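Local atomic coordinates of membrane-anchored mycosin mycp1 (Mycobacterium thermoresistibile, PDB entry 4HVL), a protein that probably cleaves proteins as a membrane-anchored serine protease of the subtilisin family and is an essential component of the ESX-1 (type VII) secretion system. Residues A[71-76]-A[101-106]; A[85-90]-A[163-168]; A[129-134]-A[167-172]. All coordinates share one frame; numbering follows the deposited sequence.

Contact 1 of 3, residues A[71-76]-A[101-106]. With ZN (zinc ion), chain G.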
# COMPACT_ATOMS: atom_id res chain seq x y z
N THR A 71 -3.73 -8.72 2.19
CA THR A 71 -4.66 -9.74 2.68
C THR A 71 -4.19 -11.17 2.30
O THR A 71 -5.00 -12.09 2.26
CB THR A 71 -6.08 -9.53 2.09
OG1 THR A 71 -6.02 -9.75 0.67
CG2 THR A 71 -6.59 -8.12 2.38
N GLY A 72 -2.89 -11.35 2.04
CA GLY A 72 -2.43 -12.64 1.53
C GLY A 72 -2.54 -12.73 0.01
O GLY A 72 -3.15 -11.86 -0.66
N VAL A 73 -1.94 -13.78 -0.53
CA VAL A 73 -1.87 -14.01 -1.97
C VAL A 73 -2.09 -15.49 -2.27
O VAL A 73 -1.49 -16.36 -1.61
CB VAL A 73 -0.50 -13.62 -2.54
CG1 VAL A 73 -0.39 -13.98 -4.01
CG2 VAL A 73 -0.25 -12.12 -2.36
N ASN A 74 -2.97 -15.77 -3.23
CA ASN A 74 -3.09 -17.11 -3.76
C ASN A 74 -2.18 -17.15 -4.98
O ASN A 74 -2.45 -16.51 -5.98
CB ASN A 74 -4.52 -17.45 -4.10
CG ASN A 74 -5.39 -17.59 -2.89
OD1 ASN A 74 -4.95 -18.06 -1.82
ND2 ASN A 74 -6.64 -17.19 -3.02
N GLY A 75 -1.08 -17.87 -4.83
CA GLY A 75 0.03 -17.81 -5.76
C GLY A 75 -0.22 -18.59 -7.03
O GLY A 75 -1.06 -19.51 -7.06
N SER A 76 0.47 -18.18 -8.09
CA SER A 76 0.35 -18.80 -9.40
C SER A 76 1.61 -18.49 -10.17
O SER A 76 2.40 -17.64 -9.73
CB SER A 76 -0.86 -18.23 -10.16
OG SER A 76 -0.65 -16.85 -10.50
N HIS A 101 -7.89 -9.50 -2.81
CA HIS A 101 -7.30 -8.21 -2.71
C HIS A 101 -5.78 -8.31 -2.84
O HIS A 101 -5.21 -7.85 -3.84
CB HIS A 101 -7.75 -7.52 -1.39
CG HIS A 101 -7.38 -6.08 -1.30
ND1 HIS A 101 -6.15 -5.67 -0.85
CD2 HIS A 101 -8.05 -4.95 -1.66
CE1 HIS A 101 -6.08 -4.35 -0.89
NE2 HIS A 101 -7.21 -3.89 -1.39
N GLY A 102 -5.12 -8.95 -1.87
CA GLY A 102 -3.67 -9.04 -1.86
C GLY A 102 -3.08 -9.69 -3.11
O GLY A 102 -2.02 -9.29 -3.60
N THR A 103 -3.79 -10.67 -3.64
CA THR A 103 -3.36 -11.32 -4.87
C THR A 103 -3.29 -10.27 -5.98
O THR A 103 -2.35 -10.24 -6.78
CB THR A 103 -4.34 -12.44 -5.27
OG1 THR A 103 -4.41 -13.40 -4.20
CG2 THR A 103 -3.88 -13.12 -6.53
N LEU A 104 -4.28 -9.40 -6.01
CA LEU A 104 -4.39 -8.36 -7.07
C LEU A 104 -3.31 -7.30 -6.88
O LEU A 104 -2.67 -6.91 -7.82
CB LEU A 104 -5.78 -7.75 -7.11
CG LEU A 104 -6.89 -8.61 -7.75
CD1 LEU A 104 -7.17 -9.90 -6.99
CD2 LEU A 104 -8.18 -7.81 -7.88
N THR A 105 -3.13 -6.83 -5.65
CA THR A 105 -2.02 -5.92 -5.33
C THR A 105 -0.67 -6.45 -5.83
O THR A 105 0.05 -5.77 -6.57
CB THR A 105 -1.93 -5.70 -3.82
OG1 THR A 105 -3.21 -5.29 -3.36
CG2 THR A 105 -0.90 -4.64 -3.47
N ALA A 106 -0.35 -7.68 -5.44
CA ALA A 106 0.90 -8.32 -5.84
C ALA A 106 1.03 -8.38 -7.36
O ALA A 106 2.13 -8.16 -7.90
CB ALA A 106 1.04 -9.71 -5.22
ZN ZN G . -7.61 -1.78 -1.36
O HOH W 1 -9.57 -1.74 -0.50
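Thr103 OG1 is gripped from two directions: the backbone N-H of Asn74 meets it at 2.9 Å and nearly straight, at 169°, and Asp97 OD2 bonds to it from outside the two segments. With chi1 at -59°, OG1 lies anti to its own carbonyl carbon, on the flank of the helix that the loop passes. Thr71 OG1 works in the same way at the start of the helix. It accepts the N-H of Gly102 at 2.8 Å (154°) and has Asp97 OD1 as its second partner. This hydroxyl stands between the backbone N and carbonyl carbon of Thr71, while CG2 packs on CB of His101 at 4.0 Å; the two side chains cross at about a right angle. Gly72 O approaches Gly102 CA to 3.1 Å in a CA-H...O contact, which relies on Gly102 having no CB on the side that faces this oxygen. Val73 closes the apolar end, its CG2 meeting CB of Ala106 at 4.0 Å. Asp97 further binds the backbone N of His101, and so joins both segments. His101, the N-cap residue, binds zinc through NE2 at 2.1 Å with a water, while its ND1 is hydrogen-bonded to Asp70; Asp70, His101 and Ser312 are consistent with a subtilase charge relay, here with zinc bound to both His101 and Ser312. The loop after strand 65-70 thus packs against the first turn of helix 102-110; Val73 and Ala106 also touch strand 127-132, and Leu104 and Thr105 turn to helix 311-328.

Contact 2 of 3, residues A[85-90]-A[163-168]; sequences GDFVDA and ARAIVH. With ZN (zinc ion), chain C.
Gly85, in the edge strand, touches His168 lightly, its CA 4.2 Å from NE2 of the imidazole. Asp86 follows, its CB directed away from the helix, and its carboxylate organises the chain beyond the strand. OD1 accepts two backbone N-H groups from the same face of the carboxylate plane: Val88 N at 3.0 Å, on the anti side, and Asp89 N at 2.9 Å, from well above the plane. The first bond defines an Asx turn and the second an Asx motif, and together they hold the turn that follows the strand; OD2 forms a salt bridge to Arg132.

Phe87 makes the largest single contribution and touches Arg164, Ala165 and His168. Its CG is anti to the carbonyl carbon, and the ring reaches the helix flank. CB of Ala165 stands over the centre of one face, 3.6 Å from the centroid and only 9° off the normal, a well-formed CH-pi contact. Two further groups meet the ring at its far end and flank. CB of His168 comes at the edge, near the ring plane, 4.0 Å from CZ, and the imidazole lies oblique to the phenyl ring, with the planes at 59°. The bent side chain of Arg164 brings NH1 to 3.7 Å from Phe87 CD2, its guanidinium 25° from the ring plane; NH1 bonds to the backbone oxygens of Glu16 and Gly18.

His168 turns ND1 to zinc at 2.1 Å, sharing the metal with Asp15. Helix 154-171 packed on one face of a parallel sheet, here at the end of edge strand 82-86 and the residue after it, is characteristic of the alpha/beta subtilisin fold, and the zinc site adds a tie from this helix to the N-terminal region.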
# COMPACT_ATOMS: atom_id res chain seq x y z
N GLY A 85 4.50 -14.76 5.95
CA GLY A 85 3.86 -14.78 7.27
C GLY A 85 2.42 -14.28 7.30
O GLY A 85 1.95 -13.57 6.40
N ASP A 86 1.73 -14.69 8.37
CA ASP A 86 0.32 -14.40 8.59
C ASP A 86 0.15 -13.74 9.94
O ASP A 86 0.61 -14.26 10.96
CB ASP A 86 -0.45 -15.72 8.55
CG ASP A 86 -1.89 -15.55 8.15
OD1 ASP A 86 -2.54 -14.54 8.49
OD2 ASP A 86 -2.43 -16.48 7.52
N PHE A 87 -0.51 -12.59 9.93
CA PHE A 87 -0.81 -11.82 11.13
C PHE A 87 -2.32 -11.77 11.39
O PHE A 87 -2.76 -11.01 12.22
CB PHE A 87 -0.19 -10.43 11.00
CG PHE A 87 1.32 -10.48 10.89
CD1 PHE A 87 1.93 -10.93 9.74
CD2 PHE A 87 2.11 -10.11 11.95
CE1 PHE A 87 3.30 -11.02 9.66
CE2 PHE A 87 3.49 -10.19 11.87
CZ PHE A 87 4.08 -10.63 10.72
N VAL A 88 -3.07 -12.62 10.70
CA VAL A 88 -4.53 -12.79 10.89
C VAL A 88 -4.81 -14.18 11.44
O VAL A 88 -5.37 -14.34 12.55
CB VAL A 88 -5.26 -12.58 9.54
CG1 VAL A 88 -6.75 -12.90 9.64
CG2 VAL A 88 -5.03 -11.15 9.09
N ASP A 89 -4.40 -15.18 10.68
CA ASP A 89 -4.50 -16.56 11.14
C ASP A 89 -3.17 -16.98 11.76
O ASP A 89 -2.11 -16.98 11.12
CB ASP A 89 -4.88 -17.48 10.00
CG ASP A 89 -5.36 -18.84 10.48
OD1 ASP A 89 -4.73 -19.42 11.39
OD2 ASP A 89 -6.38 -19.33 9.94
N ALA A 90 -3.24 -17.35 13.03
CA ALA A 90 -2.06 -17.68 13.79
C ALA A 90 -1.28 -18.87 13.22
O ALA A 90 -0.11 -18.98 13.47
CB ALA A 90 -2.42 -17.93 15.24
N ALA A 163 3.05 -3.35 13.28
CA ALA A 163 4.40 -3.01 13.66
C ALA A 163 5.28 -4.25 13.58
O ALA A 163 6.36 -4.20 13.03
CB ALA A 163 4.45 -2.40 15.05
N ARG A 164 4.80 -5.37 14.09
CA ARG A 164 5.56 -6.62 14.00
C ARG A 164 5.73 -7.09 12.54
O ARG A 164 6.78 -7.64 12.16
CB ARG A 164 4.90 -7.73 14.83
CG ARG A 164 4.96 -7.50 16.33
CD ARG A 164 4.46 -8.69 17.15
NE ARG A 164 2.99 -8.72 17.24
CZ ARG A 164 2.18 -9.51 16.53
NH1 ARG A 164 2.63 -10.37 15.63
NH2 ARG A 164 0.86 -9.42 16.72
N ALA A 165 4.70 -6.91 11.73
CA ALA A 165 4.77 -7.32 10.34
C ALA A 165 5.83 -6.53 9.57
O ALA A 165 6.47 -7.08 8.66
CB ALA A 165 3.40 -7.17 9.66
N ILE A 166 6.02 -5.27 9.92
CA ILE A 166 7.04 -4.44 9.27
C ILE A 166 8.43 -4.94 9.69
O ILE A 166 9.30 -5.11 8.83
CB ILE A 166 6.83 -2.93 9.57
CG1 ILE A 166 5.54 -2.43 8.93
CG2 ILE A 166 7.98 -2.11 9.04
CD1 ILE A 166 5.00 -1.14 9.53
N VAL A 167 8.61 -5.23 10.99
CA VAL A 167 9.87 -5.81 11.47
C VAL A 167 10.16 -7.11 10.72
O VAL A 167 11.26 -7.31 10.14
CB VAL A 167 9.87 -6.04 13.01
CG1 VAL A 167 11.09 -6.83 13.47
CG2 VAL A 167 9.87 -4.70 13.75
N HIS A 168 9.18 -8.01 10.73
CA HIS A 168 9.31 -9.29 10.06
C HIS A 168 9.60 -9.13 8.54
O HIS A 168 10.50 -9.80 8.01
CB HIS A 168 8.07 -10.12 10.33
CG HIS A 168 8.04 -11.44 9.64
ND1 HIS A 168 8.80 -12.51 10.04
CD2 HIS A 168 7.31 -11.88 8.59
CE1 HIS A 168 8.55 -13.55 9.27
NE2 HIS A 168 7.64 -13.19 8.37
ZN ZN C . 10.27 -12.79 11.57

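Contact 3 of 3, residues A[129-134]-A[167-172]. With ZN (zinc ion), chain B; ZN (zinc ion), chain C.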
# COMPACT_ATOMS: atom_id res chain seq x y z
N LEU A 129 7.13 -11.34 -1.64
CA LEU A 129 6.86 -11.99 -0.34
C LEU A 129 5.50 -11.51 0.15
O LEU A 129 5.26 -10.29 0.16
CB LEU A 129 7.94 -11.61 0.66
CG LEU A 129 9.35 -11.90 0.18
CD1 LEU A 129 10.36 -11.48 1.24
CD2 LEU A 129 9.52 -13.37 -0.18
N SER A 130 4.62 -12.44 0.51
CA SER A 130 3.26 -12.11 0.95
C SER A 130 3.08 -12.22 2.47
O SER A 130 3.24 -13.29 3.06
CB SER A 130 2.22 -13.00 0.25
OG SER A 130 0.89 -12.72 0.71
N LEU A 131 2.74 -11.10 3.09
CA LEU A 131 2.41 -11.05 4.51
C LEU A 131 0.95 -10.69 4.62
O LEU A 131 0.52 -9.64 4.10
CB LEU A 131 3.22 -9.98 5.23
CG LEU A 131 4.74 -10.16 5.32
CD1 LEU A 131 5.44 -9.67 4.04
CD2 LEU A 131 5.26 -9.39 6.52
N ARG A 132 0.15 -11.55 5.25
CA ARG A 132 -1.24 -11.25 5.47
C ARG A 132 -1.37 -10.51 6.81
O ARG A 132 -1.07 -11.06 7.87
CB ARG A 132 -2.14 -12.48 5.42
CG ARG A 132 -3.57 -12.14 5.83
CD ARG A 132 -4.61 -13.12 5.36
NE ARG A 132 -4.50 -14.39 6.08
CZ ARG A 132 -5.38 -15.38 5.99
NH1 ARG A 132 -6.45 -15.25 5.22
NH2 ARG A 132 -5.18 -16.50 6.66
N HIS A 133 -1.83 -9.27 6.74
CA HIS A 133 -2.10 -8.46 7.92
C HIS A 133 -3.60 -8.19 8.13
O HIS A 133 -4.01 -7.97 9.28
CB HIS A 133 -1.32 -7.15 7.86
CG HIS A 133 -1.65 -6.23 8.99
ND1 HIS A 133 -2.57 -5.22 8.87
CD2 HIS A 133 -1.29 -6.26 10.29
CE1 HIS A 133 -2.73 -4.62 10.04
NE2 HIS A 133 -1.95 -5.23 10.91
N THR A 134 -4.42 -8.22 7.07
CA THR A 134 -5.86 -7.93 7.16
C THR A 134 -6.69 -8.97 6.44
O THR A 134 -6.24 -9.50 5.43
CB THR A 134 -6.19 -6.55 6.54
OG1 THR A 134 -5.75 -5.53 7.43
CG2 THR A 134 -7.68 -6.33 6.34
N VAL A 167 8.61 -5.23 10.99
CA VAL A 167 9.87 -5.81 11.47
C VAL A 167 10.16 -7.11 10.72
O VAL A 167 11.26 -7.31 10.14
CB VAL A 167 9.87 -6.04 13.01
CG1 VAL A 167 11.09 -6.83 13.47
CG2 VAL A 167 9.87 -4.70 13.75
N HIS A 168 9.18 -8.01 10.73
CA HIS A 168 9.31 -9.29 10.06
C HIS A 168 9.60 -9.13 8.54
O HIS A 168 10.50 -9.80 8.01
CB HIS A 168 8.07 -10.12 10.33
CG HIS A 168 8.04 -11.44 9.64
ND1 HIS A 168 8.80 -12.51 10.04
CD2 HIS A 168 7.31 -11.88 8.59
CE1 HIS A 168 8.55 -13.55 9.27
NE2 HIS A 168 7.64 -13.19 8.37
N ALA A 169 8.88 -8.24 7.86
CA ALA A 169 9.11 -7.98 6.44
C ALA A 169 10.56 -7.60 6.17
O ALA A 169 11.19 -8.08 5.22
CB ALA A 169 8.17 -6.91 5.91
N ALA A 170 11.07 -6.69 7.00
CA ALA A 170 12.46 -6.22 6.90
C ALA A 170 13.44 -7.38 7.10
O ALA A 170 14.40 -7.53 6.33
CB ALA A 170 12.72 -5.14 7.92
N ASN A 171 13.16 -8.21 8.11
CA ASN A 171 13.99 -9.39 8.40
C ASN A 171 14.02 -10.43 7.27
O ASN A 171 15.00 -11.19 7.15
CB ASN A 171 13.57 -10.03 9.73
CG ASN A 171 13.97 -9.18 10.94
OD1 ASN A 171 14.74 -8.23 10.81
ND2 ASN A 171 13.46 -9.53 12.12
N LEU A 172 12.95 -10.48 6.48
CA LEU A 172 12.87 -11.35 5.29
C LEU A 172 13.81 -10.91 4.18
O LEU A 172 14.08 -11.68 3.28
CB LEU A 172 11.43 -11.40 4.76
CG LEU A 172 10.46 -12.16 5.68
CD1 LEU A 172 9.02 -11.94 5.27
CD2 LEU A 172 10.80 -13.66 5.71
ZN ZN B . -3.87 -4.55 7.30
ZN ZN C . 10.27 -12.79 11.57
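Residues 129-132 of strand 127-132 pack against the C-terminal turns of helix 154-171, and the backbones come closest at Leu131 and Ala169, whose CA atoms are 7.6 Å apart. The gap is bridged by side chains, supplied from the strand by Leu129 and Leu131, both with CB directed at the helix. Leu131 CD2 is the central contact atom: it meets CD2 of His168 at 3.8 Å, in the plane of the imidazole and at its edge, and CB of Ala169 at 3.9 Å. Leu172 lies over a face of the same imidazole, its CG 4.0 Å above the plane and offset toward the rim, so leucines flank the ring at edge and face.

The helix belongs to the crossover from strand 127-132 to strand 176-179 in the parallel sheet of the subtilisin fold. Ala169 also touches Ala67 of strand 65-70, which Leu131 touches from within the sheet. Two residues earlier on the strand, Leu129 CD1, anti to CA at chi2 179°, reaches CB of Leu172 at 3.7 Å as the two side chains run antiparallel alongside each other. Just beyond the strand, His133 ND1 and Thr134 OG1 each bind a second zinc at 2.1 Å, with Glu181 completing the protein ligands; His133 NE2 is hydrogen-bonded to Ser158 O of the helix.

From the N terminus, residues 71-76 leave strand 65-70 and contact 1 closes the first loop on helix 102-110. Inside that loop, segment 85-90 opens contact 2, which closes only at helix 154-171, so contacts 1 and 2 cross. Contact 3 opens at strand 127-132, after contact 1 has closed, and ends on the same helix, sharing Val167 and His168 with contact 2. Strands 82-86 and 127-132 are sheet neighbours, and the Asp86-Arg132 salt bridge links contacts 2 and 3. Contact 1 touches contact 3 by packing, as where Thr71 CB lies 3.3 Å from Thr134 O. Together they tie helices 102-110 and 154-171 to one region of the parallel sheet.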